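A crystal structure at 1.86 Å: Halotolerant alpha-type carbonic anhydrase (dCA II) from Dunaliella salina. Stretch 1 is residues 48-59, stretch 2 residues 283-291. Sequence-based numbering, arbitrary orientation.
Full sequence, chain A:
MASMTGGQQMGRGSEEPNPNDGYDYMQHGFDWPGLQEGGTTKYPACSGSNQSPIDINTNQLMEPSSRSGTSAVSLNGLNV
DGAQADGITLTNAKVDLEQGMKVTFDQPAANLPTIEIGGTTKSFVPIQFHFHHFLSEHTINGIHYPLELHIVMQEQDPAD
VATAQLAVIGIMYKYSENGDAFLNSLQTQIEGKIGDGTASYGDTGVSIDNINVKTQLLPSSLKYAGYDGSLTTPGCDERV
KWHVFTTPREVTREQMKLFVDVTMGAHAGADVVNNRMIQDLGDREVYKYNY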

# COMPACT_ATOMS: atom_id res chain seq x y z
N GLY A 48 10.94 -8.15 -14.59
CA GLY A 48 11.97 -7.09 -14.51
C GLY A 48 13.00 -7.21 -13.38
O GLY A 48 12.92 -8.12 -12.52
N SER A 49 13.99 -6.31 -13.36
CA SER A 49 15.00 -6.31 -12.32
C SER A 49 14.86 -5.26 -11.22
O SER A 49 15.72 -5.18 -10.33
CB SER A 49 16.43 -6.26 -12.95
OG SER A 49 16.53 -5.18 -13.86
N ASN A 50 13.76 -4.48 -11.24
CA ASN A 50 13.48 -3.51 -10.17
C ASN A 50 12.09 -3.87 -9.58
O ASN A 50 11.18 -3.02 -9.39
CB ASN A 50 13.48 -2.10 -10.72
CG ASN A 50 14.80 -1.76 -11.39
OD1 ASN A 50 15.84 -1.66 -10.75
ND2 ASN A 50 14.76 -1.64 -12.70
N GLN A 51 11.90 -5.14 -9.28
CA GLN A 51 10.62 -5.57 -8.75
C GLN A 51 10.41 -5.38 -7.27
O GLN A 51 11.37 -5.30 -6.49
CB GLN A 51 10.37 -7.03 -9.13
CG GLN A 51 10.32 -7.25 -10.68
CD GLN A 51 9.00 -6.74 -11.21
OE1 GLN A 51 7.95 -7.34 -10.95
NE2 GLN A 51 9.02 -5.58 -11.92
N SER A 52 9.14 -5.36 -6.88
CA SER A 52 8.75 -5.21 -5.48
C SER A 52 7.80 -6.37 -5.15
O SER A 52 7.09 -6.90 -6.05
CB SER A 52 8.02 -3.87 -5.24
OG SER A 52 8.91 -2.78 -5.49
N PRO A 53 7.70 -6.72 -3.86
CA PRO A 53 8.39 -6.16 -2.67
C PRO A 53 9.81 -6.68 -2.50
O PRO A 53 10.24 -7.51 -3.26
CB PRO A 53 7.49 -6.59 -1.49
CG PRO A 53 7.00 -7.93 -1.94
CD PRO A 53 6.78 -7.82 -3.47
N ILE A 54 10.48 -6.24 -1.42
CA ILE A 54 11.84 -6.66 -1.14
C ILE A 54 12.00 -6.72 0.37
O ILE A 54 11.13 -6.26 1.12
CB ILE A 54 12.92 -5.63 -1.67
CG1 ILE A 54 12.66 -4.24 -1.07
CG2 ILE A 54 12.86 -5.55 -3.21
CD1 ILE A 54 13.87 -3.22 -1.26
N ASP A 55 13.10 -7.33 0.80
CA ASP A 55 13.43 -7.29 2.22
C ASP A 55 14.14 -5.95 2.53
O ASP A 55 14.95 -5.44 1.74
CB ASP A 55 14.39 -8.43 2.62
CG ASP A 55 14.81 -8.30 4.07
OD1 ASP A 55 13.88 -8.27 4.92
OD2 ASP A 55 16.04 -8.19 4.36
N ILE A 56 13.85 -5.35 3.67
CA ILE A 56 14.48 -4.10 4.05
C ILE A 56 15.45 -4.48 5.20
O ILE A 56 15.03 -4.77 6.31
CB ILE A 56 13.44 -3.08 4.62
CG1 ILE A 56 12.25 -2.89 3.67
CG2 ILE A 56 14.12 -1.71 4.86
CD1 ILE A 56 12.65 -2.36 2.34
N ASN A 57 16.74 -4.48 4.89
CA ASN A 57 17.77 -4.82 5.86
C ASN A 57 18.24 -3.49 6.39
O ASN A 57 18.99 -2.76 5.72
CB ASN A 57 18.89 -5.57 5.15
CG ASN A 57 19.98 -6.02 6.08
OD1 ASN A 57 20.38 -5.28 6.95
ND2 ASN A 57 20.47 -7.23 5.89
N THR A 58 17.82 -3.15 7.59
CA THR A 58 18.16 -1.86 8.12
C THR A 58 19.65 -1.60 8.32
O THR A 58 20.06 -0.44 8.32
CB THR A 58 17.38 -1.56 9.41
OG1 THR A 58 17.56 -2.62 10.35
CG2 THR A 58 15.90 -1.45 9.08
N ASN A 59 20.47 -2.64 8.44
CA ASN A 59 21.91 -2.38 8.57
C ASN A 59 22.59 -2.06 7.23
O ASN A 59 23.73 -1.64 7.21
CB ASN A 59 22.60 -3.53 9.27
CG ASN A 59 22.71 -3.27 10.75
OD1 ASN A 59 21.74 -3.45 11.50
ND2 ASN A 59 23.88 -2.76 11.18
N ASP A 283 20.80 -4.75 -8.57
CA ASP A 283 21.87 -3.77 -8.32
C ASP A 283 21.38 -2.50 -7.59
O ASP A 283 22.15 -1.52 -7.42
CB ASP A 283 22.58 -3.44 -9.62
CG ASP A 283 21.69 -2.82 -10.60
OD1 ASP A 283 22.17 -2.41 -11.71
OD2 ASP A 283 20.49 -2.76 -10.28
N ARG A 284 20.14 -2.53 -7.10
CA ARG A 284 19.58 -1.42 -6.32
C ARG A 284 20.12 -1.34 -4.92
O ARG A 284 20.58 -2.38 -4.37
CB ARG A 284 18.07 -1.62 -6.18
CG ARG A 284 17.33 -1.55 -7.48
CD ARG A 284 15.82 -1.83 -7.32
NE ARG A 284 15.57 -3.27 -7.06
CZ ARG A 284 14.38 -3.80 -6.82
NH1 ARG A 284 13.31 -3.02 -6.78
NH2 ARG A 284 14.24 -5.12 -6.65
N GLU A 285 20.09 -0.15 -4.34
CA GLU A 285 20.42 0.03 -2.92
C GLU A 285 19.10 0.53 -2.33
O GLU A 285 18.20 0.89 -3.08
CB GLU A 285 21.50 1.08 -2.65
CG GLU A 285 22.87 0.76 -3.21
CD GLU A 285 23.57 -0.38 -2.48
OE1 GLU A 285 23.06 -0.81 -1.41
OE2 GLU A 285 24.64 -0.85 -2.99
N VAL A 286 18.98 0.51 -1.00
CA VAL A 286 17.76 0.97 -0.33
C VAL A 286 18.31 2.07 0.56
O VAL A 286 19.38 1.93 1.11
CB VAL A 286 17.11 -0.18 0.48
CG1 VAL A 286 15.75 0.30 1.12
CG2 VAL A 286 16.80 -1.37 -0.48
N TYR A 287 17.56 3.16 0.72
CA TYR A 287 18.05 4.32 1.46
C TYR A 287 17.23 4.60 2.71
O TYR A 287 16.06 4.27 2.75
CB TYR A 287 18.05 5.53 0.49
CG TYR A 287 18.76 5.19 -0.80
CD1 TYR A 287 18.09 4.55 -1.85
CD2 TYR A 287 20.13 5.45 -0.94
CE1 TYR A 287 18.76 4.18 -3.01
CE2 TYR A 287 20.81 5.07 -2.09
CZ TYR A 287 20.13 4.44 -3.11
OH TYR A 287 20.79 4.18 -4.26
N LYS A 288 17.86 5.14 3.74
CA LYS A 288 17.18 5.46 4.99
C LYS A 288 16.86 6.95 5.09
O LYS A 288 17.73 7.80 4.91
CB LYS A 288 18.03 5.04 6.19
CG LYS A 288 19.45 5.56 6.20
CD LYS A 288 20.07 5.03 7.45
CE LYS A 288 21.55 5.31 7.53
NZ LYS A 288 21.99 4.66 8.85
N TYR A 289 15.61 7.23 5.43
CA TYR A 289 15.13 8.59 5.54
C TYR A 289 14.60 8.87 6.95
O TYR A 289 13.92 8.03 7.57
CB TYR A 289 14.02 8.82 4.51
CG TYR A 289 14.49 8.72 3.06
CD1 TYR A 289 14.48 7.50 2.40
CD2 TYR A 289 14.99 9.83 2.40
CE1 TYR A 289 14.99 7.39 1.11
CE2 TYR A 289 15.50 9.75 1.09
CZ TYR A 289 15.49 8.52 0.45
OH TYR A 289 15.93 8.39 -0.84
N ASN A 290 14.90 10.05 7.44
CA ASN A 290 14.50 10.51 8.76
C ASN A 290 15.11 9.69 9.89
O ASN A 290 14.54 9.61 10.97
CB ASN A 290 12.95 10.54 8.93
CG ASN A 290 12.26 11.32 7.82
OD1 ASN A 290 12.65 12.44 7.50
ND2 ASN A 290 11.24 10.72 7.21
N TYR A 291 16.25 9.05 9.65
CA TYR A 291 16.90 8.29 10.71
C TYR A 291 17.90 9.20 11.47
O TYR A 291 18.11 10.37 11.04
CB TYR A 291 17.68 7.09 10.15
CG TYR A 291 16.87 5.82 9.91
CD1 TYR A 291 17.27 4.61 10.51
CD2 TYR A 291 15.73 5.81 9.10
CE1 TYR A 291 16.54 3.43 10.31
CE2 TYR A 291 15.01 4.64 8.90
CZ TYR A 291 15.41 3.45 9.51
OH TYR A 291 14.70 2.28 9.35
OXT TYR A 291 18.49 8.71 12.48
O HOH W 1 18.51 -4.52 -10.57

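The two stretches run in the same direction, with touching residues at least 230 apart in sequence: CA of S49 lies 8.3 Å from CA of D283, CA of N50 7.5 Å from CA of R284, CA of I56 7.5 Å from CA of V286, and CA of T58 8.0 Å from CA of K288. No direct backbone-to-backbone hydrogen bond joins them, so side chains and one water fill the gap. That water donates to S49 O at 2.9 Å and accepts from D283 N at 3.0 Å, bridging the two backbones.

R284 has the largest covered area, 113 Å². Its CA-to-CB bond points toward stretch 1, and the extended chi2 (177°) helps carry the guanidinium toward Q51. Q51 O lies near the guanidinium plane and accepts from both R284 NH1 (3.0 Å, 142°) and R284 NH2 (2.9 Å, 149°), a forked arrangement suited to two coplanar donors. Over one face sits the backbone of N50, its C atom 3.2 Å from R284 NH1; the aliphatic part also packs, R284 CD lying 3.4 Å from N50 OD1.

Beyond the guanidinium the contact becomes apolar. I54 CD1 meets V286 CG2 at 3.6 Å, and I56 CD1 approaches V286 CG1 at 4.3 Å, so both valine methyls are used. Farther along, T58 CG2 touches Y291 OH at 3.9 Å, a van der Waals contact.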